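Local coordinates for Mgp-operon protein 3 (Mycoplasma pneumoniae, PDB 6RJ1) that is a membrane-anchored extracellular cell-adhesion protein, P40/P90, that probably acts with the adhesin P1 in attachment to host cells, at residues Y173-G178 against V238-D243; T262-D267 against S354-T359; L165-V170 against R227-L232; L179-G184 against N660-D665. All coordinates share one frame; numbering follows the deposited sequence.

Contact 1: Y173-G178 against V238-D243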
loop_
_atom_site.group_PDB
_atom_site.type_symbol
_atom_site.label_atom_id
_atom_site.label_comp_id
_atom_site.label_asym_id
_atom_site.label_seq_id
_atom_site.Cartn_x
_atom_site.Cartn_y
_atom_site.Cartn_z
ATOM N N TYR A 173 -8.510 -11.639 7.214
ATOM C CA TYR A 173 -9.072 -12.204 8.447
ATOM C C TYR A 173 -8.487 -11.588 9.720
ATOM O O TYR A 173 -8.815 -12.040 10.820
ATOM C CB TYR A 173 -8.954 -13.742 8.459
ATOM C CG TYR A 173 -9.494 -14.372 7.200
ATOM C CD1 TYR A 173 -10.859 -14.358 6.920
ATOM C CD2 TYR A 173 -8.642 -14.939 6.263
ATOM C CE1 TYR A 173 -11.361 -14.904 5.743
ATOM C CE2 TYR A 173 -9.133 -15.495 5.084
ATOM C CZ TYR A 173 -10.493 -15.471 4.827
ATOM O OH TYR A 173 -10.977 -15.991 3.657
ATOM N N THR A 174 -7.639 -10.547 9.569
ATOM C CA THR A 174 -7.026 -9.843 10.693
ATOM C C THR A 174 -8.116 -9.006 11.373
ATOM O O THR A 174 -8.650 -8.092 10.737
ATOM C CB THR A 174 -5.818 -8.995 10.228
ATOM O OG1 THR A 174 -4.861 -9.831 9.575
ATOM C CG2 THR A 174 -5.153 -8.234 11.377
ATOM N N PRO A 175 -8.492 -9.322 12.634
ATOM C CA PRO A 175 -9.535 -8.523 13.297
ATOM C C PRO A 175 -8.993 -7.212 13.867
ATOM O O PRO A 175 -7.785 -7.077 14.059
ATOM C CB PRO A 175 -10.052 -9.460 14.392
ATOM C CG PRO A 175 -8.922 -10.375 14.697
ATOM C CD PRO A 175 -7.966 -10.376 13.529
ATOM N N ASN A 176 -9.891 -6.251 14.147
ATOM C CA ASN A 176 -9.570 -4.939 14.731
ATOM C C ASN A 176 -8.698 -5.036 15.999
ATOM O O ASN A 176 -7.712 -4.310 16.092
ATOM C CB ASN A 176 -10.857 -4.132 15.009
ATOM C CG ASN A 176 -11.426 -3.404 13.814
ATOM O OD1 ASN A 176 -10.728 -3.056 12.845
ATOM N ND2 ASN A 176 -12.713 -3.128 13.877
ATOM N N ALA A 177 -9.033 -5.953 16.946
ATOM C CA ALA A 177 -8.266 -6.172 18.181
ATOM C C ALA A 177 -6.858 -6.721 17.892
ATOM O O ALA A 177 -5.922 -6.465 18.658
ATOM C CB ALA A 177 -9.014 -7.102 19.113
ATOM N N GLY A 178 -6.726 -7.441 16.778
ATOM C CA GLY A 178 -5.455 -7.967 16.300
ATOM C C GLY A 178 -4.519 -6.834 15.925
ATOM O O GLY A 178 -3.314 -6.967 16.096
ATOM N N VAL A 238 2.851 -17.972 10.419
ATOM C CA VAL A 238 1.587 -18.122 9.675
ATOM C C VAL A 238 0.431 -17.694 10.596
ATOM O O VAL A 238 -0.606 -17.240 10.128
ATOM C CB VAL A 238 1.371 -19.554 9.108
ATOM C CG1 VAL A 238 1.719 -19.651 7.630
ATOM C CG2 VAL A 238 2.060 -20.639 9.938
ATOM N N TYR A 239 0.659 -17.810 11.915
ATOM C CA TYR A 239 -0.263 -17.464 12.990
ATOM C C TYR A 239 -0.201 -15.981 13.316
ATOM O O TYR A 239 0.865 -15.357 13.238
ATOM C CB TYR A 239 0.034 -18.294 14.255
ATOM C CG TYR A 239 0.391 -19.731 13.954
ATOM C CD1 TYR A 239 -0.599 -20.678 13.707
ATOM C CD2 TYR A 239 1.720 -20.138 13.880
ATOM C CE1 TYR A 239 -0.275 -21.997 13.387
ATOM C CE2 TYR A 239 2.057 -21.455 13.565
ATOM C CZ TYR A 239 1.055 -22.384 13.323
ATOM O OH TYR A 239 1.382 -23.682 13.013
ATOM N N GLU A 240 -1.357 -15.423 13.689
ATOM C CA GLU A 240 -1.519 -14.028 14.092
ATOM C C GLU A 240 -2.551 -13.931 15.225
ATOM O O GLU A 240 -3.524 -14.692 15.216
ATOM C CB GLU A 240 -1.839 -13.104 12.901
ATOM C CG GLU A 240 -3.062 -13.485 12.078
ATOM C CD GLU A 240 -3.620 -12.329 11.276
ATOM O OE1 GLU A 240 -3.967 -11.295 11.890
ATOM O OE2 GLU A 240 -3.709 -12.453 10.034
ATOM N N PRO A 241 -2.341 -13.045 16.233
ATOM C CA PRO A 241 -3.280 -12.993 17.368
ATOM C C PRO A 241 -4.640 -12.362 17.084
ATOM O O PRO A 241 -4.764 -11.504 16.207
ATOM C CB PRO A 241 -2.506 -12.205 18.424
ATOM C CG PRO A 241 -1.611 -11.329 17.649
ATOM C CD PRO A 241 -1.225 -12.088 16.415
ATOM N N LEU A 242 -5.657 -12.778 17.862
ATOM C CA LEU A 242 -7.017 -12.248 17.783
ATOM C C LEU A 242 -7.063 -10.878 18.449
ATOM O O LEU A 242 -7.821 -10.008 18.016
ATOM C CB LEU A 242 -8.005 -13.194 18.471
ATOM C CG LEU A 242 -8.380 -14.439 17.693
ATOM C CD1 LEU A 242 -8.808 -15.528 18.625
ATOM C CD2 LEU A 242 -9.490 -14.151 16.689
ATOM N N ASP A 243 -6.240 -10.700 19.504
ATOM C CA ASP A 243 -6.094 -9.474 20.279
ATOM C C ASP A 243 -4.604 -9.276 20.569
ATOM O O ASP A 243 -4.016 -10.050 21.327
ATOM C CB ASP A 243 -6.906 -9.571 21.587
ATOM C CG ASP A 243 -7.199 -8.258 22.302
ATOM O OD1 ASP A 243 -6.502 -7.251 22.022
ATOM O OD2 ASP A 243 -8.128 -8.238 23.148
#
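The first torsions of Thr174 and Glu240 set up the meeting of a hydroxyl with a carboxylate. Chi1 of -57° sets Thr174 OG1 anti to its own carbonyl carbon, while chi1 of 56° puts Glu240 CG between the backbone N and the carbonyl carbon, from where the extended chain carries the carboxylate across the threonine at about a right angle. Thr174 OG1 then lies 2.9 Å from both Glu240 OE1 and Glu240 OE2, and its one proton may go to either oxygen. The carboxylate has further partners: Thr171 OG1 bonds to OE2, and Arg227 forms a salt bridge with OE1. A small hydroxyl suits this buried place, since Thr174 OG1 also accepts from the backbone N of Thr171.

Beyond this polar pair the packing is apolar and backbone-based. The ring of Pro175 turns toward Leu242, Pro175 CG standing 4.3 Å from Leu242 CD2. Ala177 CB faces Leu242 O, and Asp243 CA makes a CA-H...O contact of 3.4 Å with Ala177 O. A short, weakly bonded helix around 176-179 and the loop leading into it pack on the end of strand 239-241 and the residues just after it, the strand pairing with 356-358 in a two-stranded antiparallel sheet.

Contact 2: T262-D267 against S354-T359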
loop_
_atom_site.group_PDB
_atom_site.type_symbol
_atom_site.label_atom_id
_atom_site.label_comp_id
_atom_site.label_asym_id
_atom_site.label_seq_id
_atom_site.Cartn_x
_atom_site.Cartn_y
_atom_site.Cartn_z
ATOM N N THR A 262 4.890 -23.066 19.626
ATOM C CA THR A 262 4.166 -24.294 19.987
ATOM C C THR A 262 2.773 -23.996 20.544
ATOM O O THR A 262 1.847 -24.770 20.297
ATOM C CB THR A 262 4.991 -25.202 20.923
ATOM O OG1 THR A 262 5.318 -24.499 22.120
ATOM C CG2 THR A 262 6.257 -25.743 20.261
ATOM N N THR A 263 2.627 -22.861 21.270
ATOM C CA THR A 263 1.357 -22.397 21.838
ATOM C C THR A 263 0.370 -22.115 20.701
ATOM O O THR A 263 -0.742 -22.644 20.717
ATOM C CB THR A 263 1.591 -21.182 22.757
ATOM O OG1 THR A 263 2.452 -21.568 23.828
ATOM C CG2 THR A 263 0.295 -20.611 23.323
ATOM N N ALA A 264 0.807 -21.316 19.702
ATOM C CA ALA A 264 0.025 -20.951 18.521
ATOM C C ALA A 264 -0.279 -22.167 17.644
ATOM O O ALA A 264 -1.386 -22.267 17.119
ATOM C CB ALA A 264 0.760 -19.895 17.717
ATOM N N GLU A 265 0.692 -23.094 17.502
ATOM C CA GLU A 265 0.563 -24.325 16.712
ATOM C C GLU A 265 -0.581 -25.205 17.226
ATOM O O GLU A 265 -1.350 -25.742 16.424
ATOM C CB GLU A 265 1.884 -25.119 16.714
ATOM C CG GLU A 265 2.946 -24.562 15.780
ATOM C CD GLU A 265 4.356 -25.109 15.926
ATOM O OE1 GLU A 265 5.183 -24.833 15.027
ATOM O OE2 GLU A 265 4.643 -25.802 16.931
ATOM N N ASN A 266 -0.696 -25.333 18.561
ATOM C CA ASN A 266 -1.728 -26.133 19.219
ATOM C C ASN A 266 -3.098 -25.453 19.178
ATOM O O ASN A 266 -4.107 -26.135 18.957
ATOM C CB ASN A 266 -1.330 -26.457 20.667
ATOM C CG ASN A 266 -0.051 -27.255 20.822
ATOM O OD1 ASN A 266 0.281 -28.140 20.016
ATOM N ND2 ASN A 266 0.694 -26.958 21.880
ATOM N N ASP A 267 -3.128 -24.116 19.389
ATOM C CA ASP A 267 -4.352 -23.309 19.393
ATOM C C ASP A 267 -4.957 -23.124 18.002
ATOM O O ASP A 267 -6.183 -23.146 17.863
ATOM C CB ASP A 267 -4.106 -21.942 20.054
ATOM C CG ASP A 267 -5.361 -21.111 20.259
ATOM O OD1 ASP A 267 -6.249 -21.551 21.031
ATOM O OD2 ASP A 267 -5.453 -20.016 19.660
ATOM N N SER A 354 -8.740 -19.646 20.080
ATOM C CA SER A 354 -9.105 -18.725 21.154
ATOM C C SER A 354 -8.054 -17.632 21.381
ATOM O O SER A 354 -8.355 -16.624 22.028
ATOM C CB SER A 354 -9.343 -19.503 22.445
ATOM O OG SER A 354 -8.232 -20.333 22.741
ATOM N N LYS A 355 -6.828 -17.824 20.852
ATOM C CA LYS A 355 -5.731 -16.866 21.009
ATOM C C LYS A 355 -5.163 -16.405 19.659
ATOM O O LYS A 355 -4.885 -15.214 19.487
ATOM C CB LYS A 355 -4.617 -17.446 21.914
ATOM C CG LYS A 355 -5.057 -17.737 23.341
ATOM C CD LYS A 355 -3.894 -18.162 24.236
ATOM C CE LYS A 355 -4.313 -19.189 25.270
ATOM N NZ LYS A 355 -4.972 -20.406 24.712
ATOM N N TYR A 356 -4.993 -17.352 18.713
ATOM C CA TYR A 356 -4.416 -17.107 17.384
ATOM C C TYR A 356 -5.259 -17.642 16.232
ATOM O O TYR A 356 -6.041 -18.579 16.406
ATOM C CB TYR A 356 -3.004 -17.724 17.273
ATOM C CG TYR A 356 -2.007 -17.193 18.275
ATOM C CD1 TYR A 356 -1.262 -16.046 18.006
ATOM C CD2 TYR A 356 -1.782 -17.850 19.481
ATOM C CE1 TYR A 356 -0.342 -15.548 18.930
ATOM C CE2 TYR A 356 -0.864 -17.363 20.413
ATOM C CZ TYR A 356 -0.146 -16.211 20.133
ATOM O OH TYR A 356 0.752 -15.725 21.051
ATOM N N LEU A 357 -5.043 -17.064 15.038
ATOM C CA LEU A 357 -5.669 -17.474 13.784
ATOM C C LEU A 357 -4.577 -18.024 12.872
ATOM O O LEU A 357 -3.468 -17.488 12.856
ATOM C CB LEU A 357 -6.337 -16.287 13.060
ATOM C CG LEU A 357 -7.479 -15.549 13.749
ATOM C CD1 LEU A 357 -7.589 -14.135 13.210
ATOM C CD2 LEU A 357 -8.809 -16.296 13.606
ATOM N N ASN A 358 -4.897 -19.070 12.100
ATOM C CA ASN A 358 -3.986 -19.651 11.115
ATOM C C ASN A 358 -4.422 -19.044 9.778
ATOM O O ASN A 358 -5.504 -19.362 9.269
ATOM C CB ASN A 358 -4.089 -21.185 11.115
ATOM C CG ASN A 358 -2.978 -21.901 10.387
ATOM O OD1 ASN A 358 -2.555 -21.517 9.289
ATOM N ND2 ASN A 358 -2.489 -22.982 10.979
ATOM N N THR A 359 -3.624 -18.104 9.259
ATOM C CA THR A 359 -3.970 -17.393 8.028
ATOM C C THR A 359 -3.089 -17.811 6.843
ATOM O O THR A 359 -2.857 -17.009 5.932
ATOM C CB THR A 359 -3.985 -15.881 8.271
ATOM O OG1 THR A 359 -2.753 -15.494 8.887
ATOM C CG2 THR A 359 -5.169 -15.435 9.129
#
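Asp267, the last residue of helix 253-267, grips the start of 354-359 with both carboxylate oxygens, and this is the tight part of the contact. Chi1 of -173° swings its CG out anti to the backbone N, beside the carbonyl carbon, and the carboxylate carried there faces the N-H groups of 354-356. Asp267 OD2 accepts from Lys355 N at 2.8 Å and from Tyr356 N at 2.9 Å, the latter nearly along the C-O axis with an N-H...O angle of 165°. Asp267 OD1 takes Ser354 OG at 2.9 Å, on its syn side, and a longer bond from Ser354 N at 3.3 Å. Aspartate fits here because its short side chain offers two acceptors to a cluster of donors just off the helix.

One turn earlier, Ala264 lays CB over a face of the Tyr356 ring, offset toward the rim and 4.0 Å from the ring centroid, a CH-pi contact. The small methyl lets helix and ring come close, and the ring's far end is tethered where Tyr356 OH bonds to Glu260.

The grip ends at the surface, and there the contact is looser. Ser354 is bonded but solvent-exposed, and Lys355, bent at chi3 and chi4, brings NZ only to 4.1 Å from Asp267 OD1, beyond a salt bridge.

Four donors around one buried carboxylate, with a lysine nearby, would favour its ionised form, and they probably offset the unfavourable placing of a negative charge at a helix C-terminus.

Contact 3: L165-V170 against R227-L232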
loop_
_atom_site.group_PDB
_atom_site.type_symbol
_atom_site.label_atom_id
_atom_site.label_comp_id
_atom_site.label_asym_id
_atom_site.label_seq_id
_atom_site.Cartn_x
_atom_site.Cartn_y
_atom_site.Cartn_z
ATOM N N LEU A 165 12.740 -3.743 11.109
ATOM C CA LEU A 165 11.651 -4.606 11.546
ATOM C C LEU A 165 10.479 -4.414 10.595
ATOM O O LEU A 165 10.116 -3.276 10.309
ATOM C CB LEU A 165 11.238 -4.191 12.963
ATOM C CG LEU A 165 11.581 -5.116 14.127
ATOM C CD1 LEU A 165 12.989 -5.645 14.044
ATOM C CD2 LEU A 165 11.395 -4.391 15.429
ATOM N N VAL A 166 9.916 -5.517 10.068
ATOM C CA VAL A 166 8.756 -5.464 9.176
ATOM C C VAL A 166 7.618 -6.269 9.814
ATOM O O VAL A 166 7.820 -7.403 10.247
ATOM C CB VAL A 166 9.050 -5.925 7.716
ATOM C CG1 VAL A 166 7.845 -5.678 6.802
ATOM C CG2 VAL A 166 10.294 -5.243 7.146
ATOM N N GLU A 167 6.431 -5.668 9.882
ATOM C CA GLU A 167 5.242 -6.302 10.436
ATOM C C GLU A 167 4.760 -7.425 9.511
ATOM O O GLU A 167 4.813 -7.270 8.285
ATOM C CB GLU A 167 4.120 -5.267 10.597
ATOM C CG GLU A 167 2.978 -5.723 11.495
ATOM C CD GLU A 167 1.684 -4.944 11.361
ATOM O OE1 GLU A 167 1.643 -3.969 10.575
ATOM O OE2 GLU A 167 0.708 -5.308 12.056
ATOM N N GLN A 168 4.245 -8.533 10.098
ATOM C CA GLN A 168 3.670 -9.625 9.320
ATOM C C GLN A 168 2.490 -9.068 8.494
ATOM O O GLN A 168 1.846 -8.115 8.948
ATOM C CB GLN A 168 3.283 -10.826 10.209
ATOM C CG GLN A 168 2.127 -10.605 11.174
ATOM C CD GLN A 168 1.846 -11.823 12.015
ATOM O OE1 GLN A 168 1.794 -11.748 13.239
ATOM N NE2 GLN A 168 1.654 -12.974 11.383
ATOM N N PRO A 169 2.257 -9.526 7.242
ATOM C CA PRO A 169 1.183 -8.916 6.445
ATOM C C PRO A 169 -0.207 -9.015 7.066
ATOM O O PRO A 169 -0.515 -9.973 7.782
ATOM C CB PRO A 169 1.283 -9.636 5.096
ATOM C CG PRO A 169 2.636 -10.234 5.070
ATOM C CD PRO A 169 2.929 -10.599 6.486
ATOM N N VAL A 170 -1.022 -7.984 6.837
ATOM C CA VAL A 170 -2.397 -7.930 7.317
ATOM C C VAL A 170 -3.214 -8.773 6.339
ATOM O O VAL A 170 -3.180 -8.530 5.129
ATOM C CB VAL A 170 -2.932 -6.478 7.442
ATOM C CG1 VAL A 170 -4.400 -6.468 7.863
ATOM C CG2 VAL A 170 -2.091 -5.648 8.409
ATOM N N ARG A 227 1.106 -8.881 16.900
ATOM C CA ARG A 227 1.505 -9.271 15.539
ATOM C C ARG A 227 3.017 -9.182 15.396
ATOM O O ARG A 227 3.645 -8.253 15.922
ATOM C CB ARG A 227 0.857 -8.385 14.462
ATOM C CG ARG A 227 -0.536 -7.845 14.773
ATOM C CD ARG A 227 -1.563 -8.195 13.708
ATOM N NE ARG A 227 -1.112 -7.792 12.381
ATOM C CZ ARG A 227 -1.100 -8.582 11.318
ATOM N NH1 ARG A 227 -0.636 -8.139 10.165
ATOM N NH2 ARG A 227 -1.566 -9.820 11.396
ATOM N N ALA A 228 3.604 -10.167 14.712
ATOM C CA ALA A 228 5.039 -10.256 14.549
ATOM C C ALA A 228 5.655 -9.127 13.742
ATOM O O ALA A 228 5.098 -8.690 12.734
ATOM C CB ALA A 228 5.412 -11.589 13.950
ATOM N N TYR A 229 6.798 -8.643 14.237
ATOM C CA TYR A 229 7.691 -7.683 13.616
ATOM C C TYR A 229 8.960 -8.486 13.467
ATOM O O TYR A 229 9.429 -9.091 14.444
ATOM C CB TYR A 229 7.923 -6.458 14.507
ATOM C CG TYR A 229 6.797 -5.456 14.436
ATOM C CD1 TYR A 229 6.727 -4.525 13.398
ATOM C CD2 TYR A 229 5.786 -5.449 15.392
ATOM C CE1 TYR A 229 5.681 -3.607 13.320
ATOM C CE2 TYR A 229 4.739 -4.533 15.328
ATOM C CZ TYR A 229 4.690 -3.610 14.292
ATOM O OH TYR A 229 3.650 -2.706 14.241
ATOM N N ARG A 230 9.461 -8.608 12.240
ATOM C CA ARG A 230 10.641 -9.436 12.046
ATOM C C ARG A 230 11.744 -8.728 11.269
ATOM O O ARG A 230 11.476 -7.815 10.484
ATOM C CB ARG A 230 10.265 -10.783 11.376
ATOM C CG ARG A 230 9.347 -11.705 12.180
ATOM C CD ARG A 230 10.073 -12.455 13.281
ATOM N NE ARG A 230 9.185 -13.334 14.052
ATOM C CZ ARG A 230 8.518 -12.961 15.144
ATOM N NH1 ARG A 230 7.731 -13.823 15.775
ATOM N NH2 ARG A 230 8.622 -11.718 15.603
ATOM N N LYS A 231 12.992 -9.168 11.498
ATOM C CA LYS A 231 14.165 -8.682 10.789
ATOM C C LYS A 231 14.195 -9.352 9.403
ATOM O O LYS A 231 13.504 -10.348 9.177
ATOM C CB LYS A 231 15.442 -8.971 11.581
ATOM C CG LYS A 231 15.660 -8.026 12.757
ATOM C CD LYS A 231 17.131 -7.968 13.159
ATOM C CE LYS A 231 17.388 -6.824 14.104
ATOM N NZ LYS A 231 18.836 -6.670 14.406
ATOM N N LEU A 232 14.962 -8.778 8.472
ATOM C CA LEU A 232 15.084 -9.227 7.090
ATOM C C LEU A 232 15.332 -10.738 6.921
ATOM O O LEU A 232 14.696 -11.362 6.072
ATOM C CB LEU A 232 16.179 -8.395 6.404
ATOM C CG LEU A 232 15.749 -7.309 5.400
ATOM C CD1 LEU A 232 14.438 -6.642 5.767
ATOM C CD2 LEU A 232 16.837 -6.290 5.226
#
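Val166 and Arg230 form the hydrogen-bonded pair of a short antiparallel ladder: Val166 N donates to Arg230 O at 2.8 Å, and Arg230 N to Val166 O. The next pair, Glu167 with Tyr229, is non-hydrogen-bonded. The pairing is prolonged where Gln168 N donates to Ala228 O and where the side chain of Gln168 imitates a strand neighbour, its OE1 accepting from Ala228 N at 2.8 Å in a nearly straight bond. Chi1 of 68° places Gln168 CG between its backbone N and carbonyl carbon, and the extended chain carries OE1 to Ala228 N, the amide plane lying 14° from that of the Arg227 guanidinium.

The charged contacts gather at Arg227. Its NE forms a salt bridge with Glu167 OE2 at 3.1 Å, met from above the carboxylate plane, the two flat groups being 75° apart. Arg227 NH1 reaches Pro169 O at 3.0 Å, in the guanidinium plane but above the carbonyl plane. Gln168 CG sits over one face of the guanidinium, toward its rim, while Arg227 NH2 pairs with Glu240.

The apolar contacts lie on the side of Glu167 and Tyr229. Glu167 CG lies over one face of the tyrosine ring, toward its rim, a CH-pi contact 4.2 Å from the centroid, and Leu165 CG touches Tyr229 CB at 3.9 Å. Tyrosine serves both demands, a face for packing and a hydroxyl bonded to Asn655.

Glu167 has further partners in Arg181 and Tyr662. Among so many donors the glutamate is probably ionised, its charge offset by Arg181 and by Arg227, which it shares with Glu240.

Contact 4: L179-G184 against N660-D665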
loop_
_atom_site.group_PDB
_atom_site.type_symbol
_atom_site.label_atom_id
_atom_site.label_comp_id
_atom_site.label_asym_id
_atom_site.label_seq_id
_atom_site.Cartn_x
_atom_site.Cartn_y
_atom_site.Cartn_z
ATOM N N LEU A 179 -5.053 -5.696 15.434
ATOM C CA LEU A 179 -4.240 -4.528 15.087
ATOM C C LEU A 179 -3.863 -3.687 16.321
ATOM O O LEU A 179 -2.856 -2.972 16.287
ATOM C CB LEU A 179 -4.954 -3.644 14.046
ATOM C CG LEU A 179 -4.848 -3.980 12.544
ATOM C CD1 LEU A 179 -3.601 -4.807 12.189
ATOM C CD2 LEU A 179 -6.100 -4.596 12.033
ATOM N N ALA A 180 -4.679 -3.767 17.397
ATOM C CA ALA A 180 -4.522 -3.008 18.645
ATOM C C ALA A 180 -3.285 -3.379 19.470
ATOM O O ALA A 180 -3.155 -4.515 19.918
ATOM C CB ALA A 180 -5.782 -3.124 19.497
ATOM N N ARG A 181 -2.393 -2.405 19.689
ATOM C CA ARG A 181 -1.159 -2.548 20.463
ATOM C C ARG A 181 -1.266 -1.646 21.692
ATOM O O ARG A 181 -1.726 -0.511 21.563
ATOM C CB ARG A 181 0.038 -2.103 19.592
ATOM C CG ARG A 181 0.986 -3.202 19.089
ATOM C CD ARG A 181 0.360 -4.350 18.303
ATOM N NE ARG A 181 -0.132 -3.997 16.971
ATOM C CZ ARG A 181 0.380 -4.464 15.833
ATOM N NH1 ARG A 181 -0.163 -4.136 14.672
ATOM N NH2 ARG A 181 1.435 -5.268 15.851
ATOM N N VAL A 182 -0.829 -2.126 22.875
ATOM C CA VAL A 182 -0.858 -1.342 24.119
ATOM C C VAL A 182 -0.103 -0.017 23.936
ATOM O O VAL A 182 0.995 0.003 23.379
ATOM C CB VAL A 182 -0.402 -2.144 25.373
ATOM C CG1 VAL A 182 -0.384 -1.267 26.624
ATOM C CG2 VAL A 182 -1.300 -3.362 25.594
ATOM N N ASN A 183 -0.748 1.088 24.335
ATOM C CA ASN A 183 -0.212 2.441 24.235
ATOM C C ASN A 183 1.161 2.595 24.867
ATOM O O ASN A 183 1.433 2.041 25.936
ATOM C CB ASN A 183 -1.163 3.443 24.892
ATOM C CG ASN A 183 -2.148 4.100 23.979
ATOM O OD1 ASN A 183 -1.969 4.206 22.756
ATOM N ND2 ASN A 183 -3.205 4.592 24.582
ATOM N N GLY A 184 1.993 3.382 24.200
ATOM C CA GLY A 184 3.312 3.745 24.679
ATOM C C GLY A 184 3.208 4.757 25.804
ATOM O O GLY A 184 2.111 5.213 26.150
ATOM N N ASN A 660 0.737 4.611 11.036
ATOM C CA ASN A 660 2.023 4.815 11.717
ATOM C C ASN A 660 1.941 4.265 13.135
ATOM O O ASN A 660 2.853 3.570 13.570
ATOM C CB ASN A 660 2.416 6.303 11.755
ATOM C CG ASN A 660 3.287 6.740 10.610
ATOM O OD1 ASN A 660 3.297 6.139 9.528
ATOM N ND2 ASN A 660 4.043 7.804 10.824
ATOM N N SER A 661 0.837 4.570 13.847
ATOM C CA SER A 661 0.607 4.122 15.220
ATOM C C SER A 661 -0.515 3.094 15.307
ATOM O O SER A 661 -1.558 3.240 14.656
ATOM C CB SER A 661 0.303 5.306 16.132
ATOM O OG SER A 661 0.065 4.891 17.468
ATOM N N TYR A 662 -0.288 2.062 16.135
ATOM C CA TYR A 662 -1.234 0.991 16.421
ATOM C C TYR A 662 -1.691 1.081 17.869
ATOM O O TYR A 662 -2.266 0.122 18.391
ATOM C CB TYR A 662 -0.581 -0.366 16.167
ATOM C CG TYR A 662 -0.515 -0.772 14.712
ATOM C CD1 TYR A 662 -1.677 -0.916 13.954
ATOM C CD2 TYR A 662 0.694 -1.119 14.120
ATOM C CE1 TYR A 662 -1.630 -1.362 12.633
ATOM C CE2 TYR A 662 0.751 -1.581 12.807
ATOM C CZ TYR A 662 -0.414 -1.700 12.068
ATOM O OH TYR A 662 -0.359 -2.141 10.774
ATOM N N GLY A 663 -1.414 2.222 18.509
ATOM C CA GLY A 663 -1.756 2.490 19.901
ATOM C C GLY A 663 -3.244 2.369 20.135
ATOM O O GLY A 663 -4.027 3.098 19.527
ATOM N N ASP A 664 -3.635 1.407 20.973
ATOM C CA ASP A 664 -5.014 1.077 21.329
ATOM C C ASP A 664 -5.648 2.215 22.137
ATOM O O ASP A 664 -5.746 2.158 23.365
ATOM C CB ASP A 664 -5.042 -0.271 22.070
ATOM C CG ASP A 664 -6.418 -0.827 22.311
ATOM O OD1 ASP A 664 -7.313 -0.587 21.468
ATOM O OD2 ASP A 664 -6.605 -1.513 23.343
ATOM N N ASP A 665 -6.040 3.278 21.424
ATOM C CA ASP A 665 -6.609 4.503 21.977
ATOM C C ASP A 665 -7.651 5.090 21.005
ATOM O O ASP A 665 -7.739 4.667 19.841
ATOM C CB ASP A 665 -5.474 5.521 22.231
ATOM C CG ASP A 665 -5.866 6.686 23.124
ATOM O OD1 ASP A 665 -5.990 6.478 24.355
ATOM O OD2 ASP A 665 -6.057 7.804 22.592
#
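Arg181 and Gly663 form a single beta bridge that ties two loops together, and beside it Arg181 makes a cation-pi contact with Tyr662. In the bridge, Arg181 N donates to Tyr662 O at 2.8 Å and Arg181 O accepts from Asp664 N, also at 2.8 Å.

The arginine chain is bent at chi2 (55°) and chi3 (70°), folding back beside the tyrosine so that the two side chains run the same way. Arg181 NH1 stands over the centre of the Tyr662 ring, with CZ 4.1 Å from the centroid and the planes 34° apart. Arginine suits the place because it can lay a flat cation over the ring while its N-H groups bond elsewhere, NE to Leu179 O at 3.0 Å and NH1 in a salt bridge to Glu167. Tyrosine gives both a face and a hydroxyl, its OH bonding to Ser657 and Glu167.

Farther on, Asn183 OD1 approaches Gly663 CA at 3.3 Å, a place suited to a residue without a side chain, and Asn183 ND2 makes a weak bond to Asp665 OD1. Ser661 OG accepts from Gly663 N, an ST turn, and Asp664 centres an inverse gamma turn.

Asp665 is the N-cap of helix 666-673, its OD2 bonding to Val667 N. Val182 pairs by backbone with Lys222 of strand 220-222, and Tyr229 of strand 229-230 packs against both Arg181 and Tyr662.

In the fold
From the N terminus, 165-170 opens first and is joined by 227-232 in contact 3. Before that loop shuts, 173-178 begins contact 1, completed by 238-243, so the two cross; 179-184 follows directly and waits for 660-665, making contact 4 cross both. Contact 2 starts only after contacts 1 and 3 have closed, and its whole loop falls within the long span of contact 4. Contacts 1 and 2 meet through the two-stranded sheet 239-241/356-358, while Glu167 and Arg227 join contact 3 to contacts 4 and 1. Contacts 2 and 4 stay apart, with centres about 22 Å from each other. Together they bind this small sheet and helix 253-267 to the mixed sheet containing strands 165-167 and 229-230.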